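Cell division protein FtsZ 1 (Methanocaldococcus jannaschii, PDB 2VAP) binds and hydrolyses GTP and probably polymerises into the contractile Z ring that recruits other division proteins to the future division site. Local coordinates at residues Cys129-Gly134 with Glu175-Leu180; Val43-Ala48 with Thr137-Val142; Val155-Leu160 with Glu213-Ala218; Gly246-Ile251 with Ser342-Thr347. All coordinates share one frame; numbering follows the deposited sequence.

Contact 1: residues Cys129-Gly134 with Glu175-Leu180. With GDP (guanosine-5'-diphosphate), chain B.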
loop_
_atom_site.group_PDB
_atom_site.type_symbol
_atom_site.label_atom_id
_atom_site.label_comp_id
_atom_site.label_asym_id
_atom_site.label_seq_id
_atom_site.Cartn_x
_atom_site.Cartn_y
_atom_site.Cartn_z
ATOM N N CYS A 129 -6.325 4.299 -2.521
ATOM C CA CYS A 129 -7.259 4.780 -3.532
ATOM C C CYS A 129 -6.550 4.950 -4.868
ATOM O O CYS A 129 -5.319 4.916 -4.941
ATOM C CB CYS A 129 -7.884 6.117 -3.109
ATOM S SG CYS A 129 -6.757 7.529 -3.153
ATOM N N GLY A 130 -7.337 5.121 -5.924
ATOM C CA GLY A 130 -6.816 5.592 -7.195
ATOM C C GLY A 130 -6.969 7.098 -7.223
ATOM O O GLY A 130 -8.088 7.609 -7.169
ATOM N N LEU A 131 -5.850 7.814 -7.276
ATOM C CA LEU A 131 -5.892 9.271 -7.358
ATOM C C LEU A 131 -6.280 9.702 -8.766
ATOM O O LEU A 131 -5.939 9.034 -9.743
ATOM C CB LEU A 131 -4.553 9.895 -6.951
ATOM C CG LEU A 131 -4.109 9.788 -5.488
ATOM C CD1 LEU A 131 -2.683 10.282 -5.346
ATOM C CD2 LEU A 131 -5.036 10.558 -4.548
ATOM N N GLY A 132 -7.006 10.812 -8.858
ATOM C CA GLY A 132 -7.459 11.329 -10.147
ATOM C C GLY A 132 -8.951 11.593 -10.207
ATOM O O GLY A 132 -9.402 12.441 -10.978
ATOM N N GLY A 133 -9.716 10.860 -9.400
ATOM C CA GLY A 133 -11.166 11.031 -9.337
ATOM C C GLY A 133 -11.574 12.101 -8.343
ATOM O O GLY A 133 -10.795 13.002 -8.033
ATOM N N GLY A 134 -12.802 11.998 -7.844
ATOM C CA GLY A 134 -13.331 12.974 -6.895
ATOM C C GLY A 134 -13.262 12.511 -5.455
ATOM O O GLY A 134 -12.679 13.187 -4.604
ATOM N N GLU A 175 -2.375 17.096 -7.330
ATOM C CA GLU A 175 -2.793 18.007 -6.264
ATOM C C GLU A 175 -3.172 17.225 -5.009
ATOM O O GLU A 175 -2.857 17.642 -3.892
ATOM C CB GLU A 175 -3.954 18.896 -6.723
ATOM C CG GLU A 175 -3.545 19.991 -7.705
ATOM C CD GLU A 175 -4.710 20.852 -8.175
ATOM O OE1 GLU A 175 -5.879 20.498 -7.908
ATOM O OE2 GLU A 175 -4.451 21.889 -8.820
ATOM N N GLY A 176 -3.833 16.085 -5.206
ATOM C CA GLY A 176 -4.174 15.174 -4.113
ATOM C C GLY A 176 -2.952 14.531 -3.482
ATOM O O GLY A 176 -2.916 14.309 -2.270
ATOM N N LEU A 177 -1.952 14.233 -4.309
ATOM C CA LEU A 177 -0.692 13.658 -3.840
ATOM C C LEU A 177 0.066 14.648 -2.952
ATOM O O LEU A 177 0.689 14.252 -1.963
ATOM C CB LEU A 177 0.173 13.225 -5.028
ATOM C CG LEU A 177 1.358 12.283 -4.787
ATOM C CD1 LEU A 177 0.897 10.889 -4.376
ATOM C CD2 LEU A 177 2.217 12.205 -6.039
ATOM N N GLU A 178 -0.004 15.930 -3.310
ATOM C CA GLU A 178 0.604 17.003 -2.524
ATOM C C GLU A 178 -0.071 17.144 -1.156
ATOM O O GLU A 178 0.603 17.357 -0.145
ATOM C CB GLU A 178 0.549 18.329 -3.295
ATOM C CG GLU A 178 1.290 19.498 -2.635
ATOM C CD GLU A 178 2.799 19.304 -2.582
ATOM O OE1 GLU A 178 3.406 19.670 -1.553
ATOM O OE2 GLU A 178 3.381 18.788 -3.561
ATOM N N ARG A 179 -1.398 17.018 -1.133
ATOM C CA ARG A 179 -2.166 17.085 0.114
ATOM C C ARG A 179 -1.909 15.873 1.012
ATOM O O ARG A 179 -1.839 16.010 2.236
ATOM C CB ARG A 179 -3.664 17.233 -0.166
ATOM C CG ARG A 179 -4.057 18.549 -0.832
ATOM C CD ARG A 179 -5.564 18.786 -0.788
ATOM N NE ARG A 179 -6.330 17.698 -1.395
ATOM C CZ ARG A 179 -6.637 17.614 -2.688
ATOM N NH1 ARG A 179 -6.247 18.553 -3.541
ATOM N NH2 ARG A 179 -7.340 16.580 -3.130
ATOM N N LEU A 180 -1.771 14.697 0.398
ATOM C CA LEU A 180 -1.444 13.466 1.125
ATOM C C LEU A 180 -0.078 13.544 1.801
ATOM O O LEU A 180 0.079 13.110 2.943
ATOM C CB LEU A 180 -1.487 12.248 0.194
ATOM C CG LEU A 180 -2.798 11.477 0.018
ATOM C CD1 LEU A 180 -2.652 10.455 -1.099
ATOM C CD2 LEU A 180 -3.227 10.794 1.315
HETATM P PB GDP B . -13.522 8.237 -7.443
HETATM O O1B GDP B . -14.196 9.567 -7.680
HETATM O O2B GDP B . -14.556 7.215 -7.032
HETATM O O3B GDP B . -12.489 8.392 -6.353
HETATM O O3A GDP B . -12.813 7.797 -8.819
HETATM P PA GDP B . -12.349 6.291 -9.153
HETATM O O1A GDP B . -11.872 5.559 -7.923
HETATM O O2A GDP B . -13.443 5.528 -9.863
HETATM O "O5'" GDP B . -11.124 6.535 -10.163
HETATM C "C5'" GDP B . -10.004 7.314 -9.754
HETATM C "C4'" GDP B . -8.752 6.787 -10.434
HETATM O "O4'" GDP B . -8.566 5.405 -10.113
HETATM C "C3'" GDP B . -8.861 6.864 -11.948
HETATM O "O3'" GDP B . -8.298 8.080 -12.451
HETATM C "C2'" GDP B . -8.130 5.630 -12.437
HETATM O "O2'" GDP B . -6.751 5.926 -12.670
HETATM C "C1'" GDP B . -8.221 4.651 -11.279
HETATM N N9 GDP B . -9.242 3.595 -11.519
HETATM C C8 GDP B . -10.474 3.737 -12.057
HETATM N N7 GDP B . -11.127 2.545 -12.112
HETATM C C5 GDP B . -10.305 1.613 -11.595
HETATM C C6 GDP B . -10.355 0.150 -11.345
HETATM O O6 GDP B . -11.366 -0.520 -11.645
HETATM N N1 GDP B . -9.279 -0.433 -10.786
HETATM C C2 GDP B . -8.173 0.262 -10.449
HETATM N N2 GDP B . -7.125 -0.390 -9.889
HETATM N N3 GDP B . -8.061 1.600 -10.651
HETATM C C4 GDP B . -9.071 2.312 -11.207
#
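Leu131 reaches from the lip of the glycine-rich tubulin/FtsZ signature loop to helix 167-181, where Leu177 and Leu180 receive its two methyl groups. Against Leu177 it crosses at about a right angle: CD1 of Leu131 lies 3.8 Å from CD1 of Leu177 and also rests near CB of that residue. With Leu180 the approach is tip to tip, Leu131 CD2 facing Leu180 CD1 at a looser 4.2 Å. Leu131 holds CG anti to its carbonyl carbon (chi1 -68°), which sends CG toward the helix, and chi2 of 172° then sets CD1 on Leu177 and CD2 on Leu180. At Gly176 a side chain would point at the loop, its CB close to Leu131 CD2. Val158 of the neighbouring strand adds to the apolar packing by touching all three leucines. Arg179 NH2 is hydrogen-bonded to Thr137 O near the start of helix 135-149. On the nucleotide side the loop is nearly all glycine: a CB on Gly130 or Gly133 would collide with GDP. The backbone is thereby brought right up to the diphosphate, and Gly134 N donates to O1B of GDP at 2.8 Å with an N-H...O angle of 148°.

Contact 2: residues Val43-Ala48 with Thr137-Val142. With GDP (guanosine-5'-diphosphate), chain B.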
loop_
_atom_site.group_PDB
_atom_site.type_symbol
_atom_site.label_atom_id
_atom_site.label_comp_id
_atom_site.label_asym_id
_atom_site.label_seq_id
_atom_site.Cartn_x
_atom_site.Cartn_y
_atom_site.Cartn_z
ATOM N N VAL A 43 -8.019 1.518 4.903
ATOM C CA VAL A 43 -9.136 2.353 4.458
ATOM C C VAL A 43 -9.065 2.588 2.950
ATOM O O VAL A 43 -8.101 3.170 2.447
ATOM C CB VAL A 43 -9.180 3.715 5.204
ATOM C CG1 VAL A 43 -10.415 4.515 4.798
ATOM C CG2 VAL A 43 -9.163 3.505 6.712
ATOM N N GLY A 44 -10.090 2.126 2.237
ATOM C CA GLY A 44 -10.185 2.312 0.792
ATOM C C GLY A 44 -11.196 3.384 0.438
ATOM O O GLY A 44 -12.360 3.304 0.840
ATOM N N CYS A 45 -10.752 4.379 -0.324
ATOM C CA CYS A 45 -11.563 5.558 -0.623
ATOM C C CYS A 45 -11.948 5.632 -2.099
ATOM O O CYS A 45 -11.092 5.517 -2.977
ATOM C CB CYS A 45 -10.809 6.829 -0.221
ATOM S SG CYS A 45 -10.096 6.795 1.441
ATOM N N GLY A 46 -13.237 5.830 -2.363
ATOM C CA GLY A 46 -13.733 5.974 -3.731
ATOM C C GLY A 46 -13.905 4.653 -4.456
ATOM O O GLY A 46 -13.766 3.587 -3.857
ATOM N N GLY A 47 -14.203 4.732 -5.752
ATOM C CA GLY A 47 -14.469 3.551 -6.575
ATOM C C GLY A 47 -13.357 2.520 -6.565
ATOM O O GLY A 47 -13.570 1.371 -6.168
ATOM N N ALA A 48 -12.167 2.938 -6.994
ATOM C CA ALA A 48 -10.997 2.057 -7.047
ATOM C C ALA A 48 -10.586 1.549 -5.666
ATOM O O ALA A 48 -10.251 0.374 -5.506
ATOM C CB ALA A 48 -9.833 2.761 -7.729
ATOM N N THR A 137 -9.371 11.141 -4.402
ATOM C CA THR A 137 -8.469 12.293 -4.376
ATOM C C THR A 137 -8.804 13.262 -3.240
ATOM O O THR A 137 -7.907 13.796 -2.586
ATOM C CB THR A 137 -8.499 13.060 -5.717
ATOM O OG1 THR A 137 -8.450 12.132 -6.808
ATOM C CG2 THR A 137 -7.322 14.015 -5.820
ATOM N N GLY A 138 -10.096 13.477 -3.012
ATOM C CA GLY A 138 -10.555 14.406 -1.986
ATOM C C GLY A 138 -10.496 13.867 -0.570
ATOM O O GLY A 138 -10.059 14.568 0.346
ATOM N N SER A 139 -10.929 12.621 -0.388
ATOM C CA SER A 139 -11.086 12.044 0.950
ATOM C C SER A 139 -9.806 11.447 1.539
ATOM O O SER A 139 -9.618 11.471 2.755
ATOM C CB SER A 139 -12.206 11.001 0.968
ATOM O OG SER A 139 -11.861 9.863 0.199
ATOM N N ALA A 140 -8.937 10.914 0.681
ATOM C CA ALA A 140 -7.702 10.262 1.139
ATOM C C ALA A 140 -6.842 11.124 2.080
ATOM O O ALA A 140 -6.443 10.640 3.142
ATOM C CB ALA A 140 -6.874 9.743 -0.047
ATOM N N PRO A 141 -6.560 12.397 1.709
ATOM C CA PRO A 141 -5.799 13.270 2.616
ATOM C C PRO A 141 -6.513 13.567 3.936
ATOM O O PRO A 141 -5.851 13.774 4.954
ATOM C CB PRO A 141 -5.629 14.562 1.804
ATOM C CG PRO A 141 -5.834 14.156 0.387
ATOM C CD PRO A 141 -6.883 13.098 0.453
ATOM N N VAL A 142 -7.845 13.587 3.916
ATOM C CA VAL A 142 -8.634 13.796 5.134
ATOM C C VAL A 142 -8.506 12.593 6.077
ATOM O O VAL A 142 -8.282 12.762 7.278
ATOM C CB VAL A 142 -10.125 14.102 4.827
ATOM C CG1 VAL A 142 -10.915 14.317 6.117
ATOM C CG2 VAL A 142 -10.250 15.323 3.925
HETATM P PB GDP B . -13.522 8.237 -7.443
HETATM O O1B GDP B . -14.196 9.567 -7.680
HETATM O O2B GDP B . -14.556 7.215 -7.032
HETATM O O3B GDP B . -12.489 8.392 -6.353
HETATM O O3A GDP B . -12.813 7.797 -8.819
HETATM P PA GDP B . -12.349 6.291 -9.153
HETATM O O1A GDP B . -11.872 5.559 -7.923
HETATM O O2A GDP B . -13.443 5.528 -9.863
HETATM O "O5'" GDP B . -11.124 6.535 -10.163
HETATM C "C5'" GDP B . -10.004 7.314 -9.754
HETATM C "C4'" GDP B . -8.752 6.787 -10.434
HETATM O "O4'" GDP B . -8.566 5.405 -10.113
HETATM C "C3'" GDP B . -8.861 6.864 -11.948
HETATM O "O3'" GDP B . -8.298 8.080 -12.451
HETATM C "C2'" GDP B . -8.130 5.630 -12.437
HETATM O "O2'" GDP B . -6.751 5.926 -12.670
HETATM C "C1'" GDP B . -8.221 4.651 -11.279
HETATM N N9 GDP B . -9.242 3.595 -11.519
HETATM C C8 GDP B . -10.474 3.737 -12.057
HETATM N N7 GDP B . -11.127 2.545 -12.112
HETATM C C5 GDP B . -10.305 1.613 -11.595
HETATM C C6 GDP B . -10.355 0.150 -11.345
HETATM O O6 GDP B . -11.366 -0.520 -11.645
HETATM N N1 GDP B . -9.279 -0.433 -10.786
HETATM C C2 GDP B . -8.173 0.262 -10.449
HETATM N N2 GDP B . -7.125 -0.390 -9.889
HETATM N N3 GDP B . -8.061 1.600 -10.651
HETATM C C4 GDP B . -9.071 2.312 -11.207
#
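A nearly straight 2.8 Å hydrogen bond from Ala48 N to O1A of GDP (177°) heads the strand-turn-helix phosphate site of this Rossmann-like GTPase domain, just beyond the point where Cys45 meets Ser139. Gly47 N makes the companion bond to O2B, so consecutive amides at the start of helix 46-59 hold one oxygen on each phosphate. Such amides, at a helix N-terminus, probably help to offset the diphosphate's charge. Gly46 turns the chain with a positive phi of 80°, and a CB there would strike O3B. Behind the turn, the end of strand 40-45 packs on helix 135-149. Ser139 OG presses on Cys45 CB at 3.2 Å, and the thiol passes farther along the helix, with Cys45 SG 4.2 Å from Ala140 CA. The polar partner of Ser139 OG lies in its own helix: with OG between the backbone N and the carbonyl carbon (chi1 67°), it bonds to Thr135 O one turn back. Another hydroxyl ties the same helix to the signature loop, since Thr137 OG1 is hydrogen-bonded to both Gly132 N and Gly133 O. At the nucleotide, the methyl CB of Ala48 lies 3.6 Å from C4 of the guanine base.

Contact 3: residues Val155-Leu160 with Glu213-Ala218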
loop_
_atom_site.group_PDB
_atom_site.type_symbol
_atom_site.label_atom_id
_atom_site.label_comp_id
_atom_site.label_asym_id
_atom_site.label_seq_id
_atom_site.Cartn_x
_atom_site.Cartn_y
_atom_site.Cartn_z
ATOM N N VAL A 155 0.223 5.391 6.540
ATOM C CA VAL A 155 0.816 5.000 5.260
ATOM C C VAL A 155 -0.231 5.037 4.150
ATOM O O VAL A 155 -1.290 4.423 4.267
ATOM C CB VAL A 155 1.455 3.585 5.335
ATOM C CG1 VAL A 155 2.011 3.158 3.978
ATOM C CG2 VAL A 155 2.553 3.543 6.394
ATOM N N ALA A 156 0.070 5.767 3.081
ATOM C CA ALA A 156 -0.794 5.781 1.907
ATOM C C ALA A 156 -0.209 4.900 0.813
ATOM O O ALA A 156 1.000 4.907 0.582
ATOM C CB ALA A 156 -0.995 7.201 1.404
ATOM N N VAL A 157 -1.072 4.122 0.167
ATOM C CA VAL A 157 -0.692 3.334 -1.003
ATOM C C VAL A 157 -1.667 3.709 -2.110
ATOM O O VAL A 157 -2.823 3.279 -2.108
ATOM C CB VAL A 157 -0.724 1.807 -0.737
ATOM C CG1 VAL A 157 -0.242 1.039 -1.966
ATOM C CG2 VAL A 157 0.132 1.446 0.476
ATOM N N VAL A 158 -1.197 4.535 -3.038
ATOM C CA VAL A 158 -2.070 5.151 -4.035
ATOM C C VAL A 158 -1.517 5.019 -5.449
ATOM O O VAL A 158 -0.305 4.892 -5.643
ATOM C CB VAL A 158 -2.331 6.655 -3.723
ATOM C CG1 VAL A 158 -3.149 6.813 -2.444
ATOM C CG2 VAL A 158 -1.017 7.436 -3.626
ATOM N N THR A 159 -2.414 5.051 -6.431
ATOM C CA THR A 159 -2.013 5.054 -7.834
ATOM C C THR A 159 -2.191 6.427 -8.468
ATOM O O THR A 159 -3.058 7.204 -8.061
ATOM C CB THR A 159 -2.797 4.023 -8.681
ATOM O OG1 THR A 159 -4.195 4.341 -8.661
ATOM C CG2 THR A 159 -2.584 2.611 -8.158
ATOM N N LEU A 160 -1.353 6.715 -9.457
ATOM C CA LEU A 160 -1.558 7.853 -10.344
ATOM C C LEU A 160 -2.162 7.324 -11.644
ATOM O O LEU A 160 -1.844 6.208 -12.055
ATOM C CB LEU A 160 -0.238 8.581 -10.614
ATOM C CG LEU A 160 0.442 9.295 -9.441
ATOM C CD1 LEU A 160 1.804 9.811 -9.866
ATOM C CD2 LEU A 160 -0.414 10.433 -8.886
ATOM N N GLU A 213 -4.525 -5.911 -9.313
ATOM C CA GLU A 213 -3.602 -6.928 -8.811
ATOM C C GLU A 213 -2.374 -6.315 -8.144
ATOM O O GLU A 213 -1.914 -6.804 -7.111
ATOM C CB GLU A 213 -3.165 -7.872 -9.940
ATOM C CG GLU A 213 -4.291 -8.704 -10.554
ATOM C CD GLU A 213 -4.919 -9.688 -9.576
ATOM O OE1 GLU A 213 -6.156 -9.855 -9.623
ATOM O OE2 GLU A 213 -4.184 -10.294 -8.765
ATOM N N VAL A 214 -1.855 -5.244 -8.741
ATOM C CA VAL A 214 -0.681 -4.548 -8.218
ATOM C C VAL A 214 -0.992 -3.877 -6.878
ATOM O O VAL A 214 -0.209 -3.985 -5.931
ATOM C CB VAL A 214 -0.116 -3.534 -9.249
ATOM C CG1 VAL A 214 0.958 -2.652 -8.629
ATOM C CG2 VAL A 214 0.441 -4.274 -10.460
ATOM N N LEU A 215 -2.141 -3.205 -6.802
ATOM C CA LEU A 215 -2.604 -2.588 -5.556
ATOM C C LEU A 215 -2.794 -3.619 -4.444
ATOM O O LEU A 215 -2.388 -3.387 -3.304
ATOM C CB LEU A 215 -3.904 -1.808 -5.778
ATOM C CG LEU A 215 -3.805 -0.346 -6.213
ATOM C CD1 LEU A 215 -5.149 0.143 -6.737
ATOM C CD2 LEU A 215 -3.313 0.543 -5.071
ATOM N N ILE A 216 -3.407 -4.752 -4.786
ATOM C CA ILE A 216 -3.591 -5.858 -3.843
ATOM C C ILE A 216 -2.241 -6.370 -3.339
ATOM O O ILE A 216 -2.033 -6.483 -2.130
ATOM C CB ILE A 216 -4.430 -7.021 -4.461
ATOM C CG1 ILE A 216 -5.871 -6.570 -4.749
ATOM C CG2 ILE A 216 -4.414 -8.265 -3.563
ATOM C CD1 ILE A 216 -6.595 -5.918 -3.577
ATOM N N ASN A 217 -1.329 -6.654 -4.266
ATOM C CA ASN A 217 0.018 -7.116 -3.928
ATOM C C ASN A 217 0.781 -6.144 -3.027
ATOM O O ASN A 217 1.492 -6.568 -2.115
ATOM C CB ASN A 217 0.828 -7.404 -5.197
ATOM C CG ASN A 217 0.543 -8.780 -5.782
ATOM O OD1 ASN A 217 1.463 -9.565 -6.012
ATOM N ND2 ASN A 217 -0.730 -9.078 -6.024
ATOM N N ALA A 218 0.623 -4.848 -3.286
ATOM C CA ALA A 218 1.302 -3.810 -2.511
ATOM C C ALA A 218 0.732 -3.674 -1.099
ATOM O O ALA A 218 1.482 -3.696 -0.123
ATOM C CB ALA A 218 1.249 -2.472 -3.245
#
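The long helix 204-227, the core helix of the tubulin/FtsZ fold, lies against one face of the parallel sheet, here over strand 153-160. The two segments are almost antiparallel, at 166° between their directions, with their axes 9.4 Å apart at closest approach. Thr159 and Val157, two residues apart on the strand, both direct their side chains at the helix. Thr159 crosses Leu215 at about a right angle: its CG2 methyl lies in the fork of the leucine, 3.7 Å from Leu215 CG and 3.8 Å from each of Leu215 CD1 and CD2. With chi1 at 62°, OG1 takes the place between the backbone N and the carbonyl carbon, leaving the methyl to face the leucine. Val157 meets the next turn of the helix through CG1, which is 4.0 Å from Ala218 CB, while Leu215 CD2 also comes within 4.1 Å of Val157 O. That carbonyl is hydrogen-bonded to Thr128 OG1 on the adjacent strand. Leu215 additionally touches GDP and Thr52, so an alanine here would probably leave the Thr159 methyl without its seat and open a gap beside the nucleotide. Asp212, about one turn before Leu215, binds the nucleotide, and Glu213 makes a salt bridge to Arg55. A core helix that packs on the sheet while its N-terminal half lines the guanine nucleotide pocket is typical of the tubulin/FtsZ family.

Contact 4: residues Gly246-Ile251 with Ser342-Thr347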
loop_
_atom_site.group_PDB
_atom_site.type_symbol
_atom_site.label_atom_id
_atom_site.label_comp_id
_atom_site.label_asym_id
_atom_site.label_seq_id
_atom_site.Cartn_x
_atom_site.Cartn_y
_atom_site.Cartn_z
ATOM N N GLY A 246 9.391 7.724 6.220
ATOM C CA GLY A 246 9.649 7.087 4.929
ATOM C C GLY A 246 9.525 8.020 3.739
ATOM O O GLY A 246 10.048 7.726 2.662
ATOM N N GLY A 247 8.825 9.137 3.932
ATOM C CA GLY A 247 8.654 10.148 2.890
ATOM C C GLY A 247 7.927 9.603 1.678
ATOM O O GLY A 247 6.835 9.050 1.801
ATOM N N LEU A 248 8.540 9.760 0.508
ATOM C CA LEU A 248 8.000 9.203 -0.727
ATOM C C LEU A 248 8.563 7.806 -0.960
ATOM O O LEU A 248 9.760 7.570 -0.774
ATOM C CB LEU A 248 8.310 10.116 -1.919
ATOM C CG LEU A 248 7.592 9.829 -3.243
ATOM C CD1 LEU A 248 6.108 10.173 -3.167
ATOM C CD2 LEU A 248 8.254 10.590 -4.378
ATOM N N ALA A 249 7.689 6.886 -1.359
ATOM C CA ALA A 249 8.072 5.500 -1.597
ATOM C C ALA A 249 7.506 4.975 -2.912
ATOM O O ALA A 249 6.467 5.441 -3.382
ATOM C CB ALA A 249 7.625 4.618 -0.438
ATOM N N MET A 250 8.211 4.013 -3.501
ATOM C CA MET A 250 7.759 3.334 -4.715
ATOM C C MET A 250 7.999 1.833 -4.591
ATOM O O MET A 250 8.811 1.394 -3.770
ATOM C CB MET A 250 8.463 3.895 -5.954
ATOM C CG MET A 250 8.030 5.305 -6.322
ATOM S SD MET A 250 8.923 5.961 -7.741
ATOM C CE MET A 250 8.445 7.684 -7.669
ATOM N N ILE A 251 7.290 1.049 -5.401
ATOM C CA ILE A 251 7.364 -0.409 -5.304
ATOM C C ILE A 251 7.996 -1.078 -6.522
ATOM O O ILE A 251 8.003 -0.524 -7.624
ATOM C CB ILE A 251 5.976 -1.061 -5.016
ATOM C CG1 ILE A 251 5.045 -0.958 -6.234
ATOM C CG2 ILE A 251 5.342 -0.457 -3.763
ATOM C CD1 ILE A 251 3.821 -1.864 -6.165
ATOM N N SER A 342 13.924 13.063 -2.684
ATOM C CA SER A 342 15.055 13.900 -3.092
ATOM C C SER A 342 15.400 13.743 -4.576
ATOM O O SER A 342 16.104 14.581 -5.148
ATOM C CB SER A 342 16.285 13.604 -2.226
ATOM O OG SER A 342 16.682 12.250 -2.342
ATOM N N ARG A 343 14.896 12.675 -5.192
ATOM C CA ARG A 343 15.149 12.394 -6.605
ATOM C C ARG A 343 13.888 12.556 -7.464
ATOM O O ARG A 343 13.889 12.219 -8.651
ATOM C CB ARG A 343 15.732 10.982 -6.775
ATOM C CG ARG A 343 17.013 10.711 -5.985
ATOM C CD ARG A 343 18.227 11.398 -6.601
ATOM N NE ARG A 343 19.435 11.190 -5.803
ATOM C CZ ARG A 343 20.306 10.201 -5.989
ATOM N NH1 ARG A 343 20.118 9.308 -6.952
ATOM N NH2 ARG A 343 21.371 10.104 -5.205
ATOM N N ILE A 344 12.822 13.079 -6.858
ATOM C CA ILE A 344 11.533 13.249 -7.533
ATOM C C ILE A 344 10.987 14.667 -7.354
ATOM O O ILE A 344 11.069 15.241 -6.266
ATOM C CB ILE A 344 10.481 12.205 -7.034
ATOM C CG1 ILE A 344 10.866 10.776 -7.451
ATOM C CG2 ILE A 344 9.064 12.555 -7.509
ATOM C CD1 ILE A 344 10.846 10.500 -8.961
ATOM N N GLU A 345 10.437 15.217 -8.435
ATOM C CA GLU A 345 9.753 16.508 -8.400
ATOM C C GLU A 345 8.275 16.333 -8.752
ATOM O O GLU A 345 7.934 15.644 -9.715
ATOM C CB GLU A 345 10.421 17.495 -9.362
ATOM C CG GLU A 345 9.981 18.947 -9.190
ATOM C CD GLU A 345 10.662 19.896 -10.164
ATOM O OE1 GLU A 345 10.783 19.552 -11.359
ATOM O OE2 GLU A 345 11.070 20.995 -9.731
ATOM N N PHE A 346 7.409 16.957 -7.955
ATOM C CA PHE A 346 5.966 16.930 -8.177
ATOM C C PHE A 346 5.572 18.003 -9.191
ATOM O O PHE A 346 5.791 19.193 -8.955
ATOM C CB PHE A 346 5.221 17.179 -6.857
ATOM C CG PHE A 346 5.148 15.979 -5.938
ATOM C CD1 PHE A 346 6.114 14.974 -5.976
ATOM C CD2 PHE A 346 4.122 15.881 -5.003
ATOM C CE1 PHE A 346 6.040 13.879 -5.116
ATOM C CE2 PHE A 346 4.043 14.794 -4.136
ATOM C CZ PHE A 346 5.004 13.791 -4.192
ATOM N N THR A 347 5.008 17.577 -10.320
ATOM C CA THR A 347 4.510 18.507 -11.341
ATOM C C THR A 347 3.039 18.228 -11.647
ATOM O O THR A 347 2.494 17.212 -11.214
ATOM C CB THR A 347 5.326 18.438 -12.662
ATOM O OG1 THR A 347 5.071 17.196 -13.331
ATOM C CG2 THR A 347 6.825 18.588 -12.403
#
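Ile344 turns toward Leu248 and Met250, and each atom of its side chain from CB outward finds a partner. CB itself lies 3.8 Å from Leu248 CD2. CG2, placed anti to the backbone N, meets the same methyl, Ile344 CG2 to Leu248 CD2, also at 3.8 Å. On the other branch CG1, beside the backbone N (chi1 -67°), leans on Met250 CE at 3.9 Å, and the terminal CD1 meets that same methyl tip to tip at 3.9 Å. Met250 gets there through a chain extended beyond CG. The backbone turns a corner at Leu248; Gly247 and Ala249, one before it and one after, both bond to Leu187 of the GTPase sheet, and the chain continues as an outermost strand of the C-terminal domain's mixed sheet. Residues 344-347 form one arm of a short antiparallel pair with 350-353, whose Leu351 also touches Met250 and Ile344. The second methyl of Leu248 serves Phe346, CD1 approaching CZ in the ring plane at 3.9 Å. With a serine in place of Leu248, Ile344 CG2 and the Phe346 edge would probably each lose an apolar neighbour, opening a gap at the corner. Phe346 also makes a cation-pi contact with Lys181.

All four contacts are buried, contact 4 least completely, with Phe346 partly exposed. Contacts 1, 2 and 3 pack on the parallel sheet of the GTPase domain, contact 3 nearest the chain's centre; contact 4 lies where the C-terminal domain meets the GTPase domain, away from the annotated sites. Contacts 1 and 2 share the GDP diphosphate, held by backbone amides, while contact 3 brings only an apolar leucine to the nucleotide. Strand 153-160 of contact 3 pairs with the strand of contact 1 through Leu131 N and Thr159 O. Phe346 CE2 of contact 4 meets Leu177 CD2 of contact 1. Only contact 2 places a polar side-chain atom, Ser139 OG, at the interface; in contact 3 Thr159 takes part through its methyl.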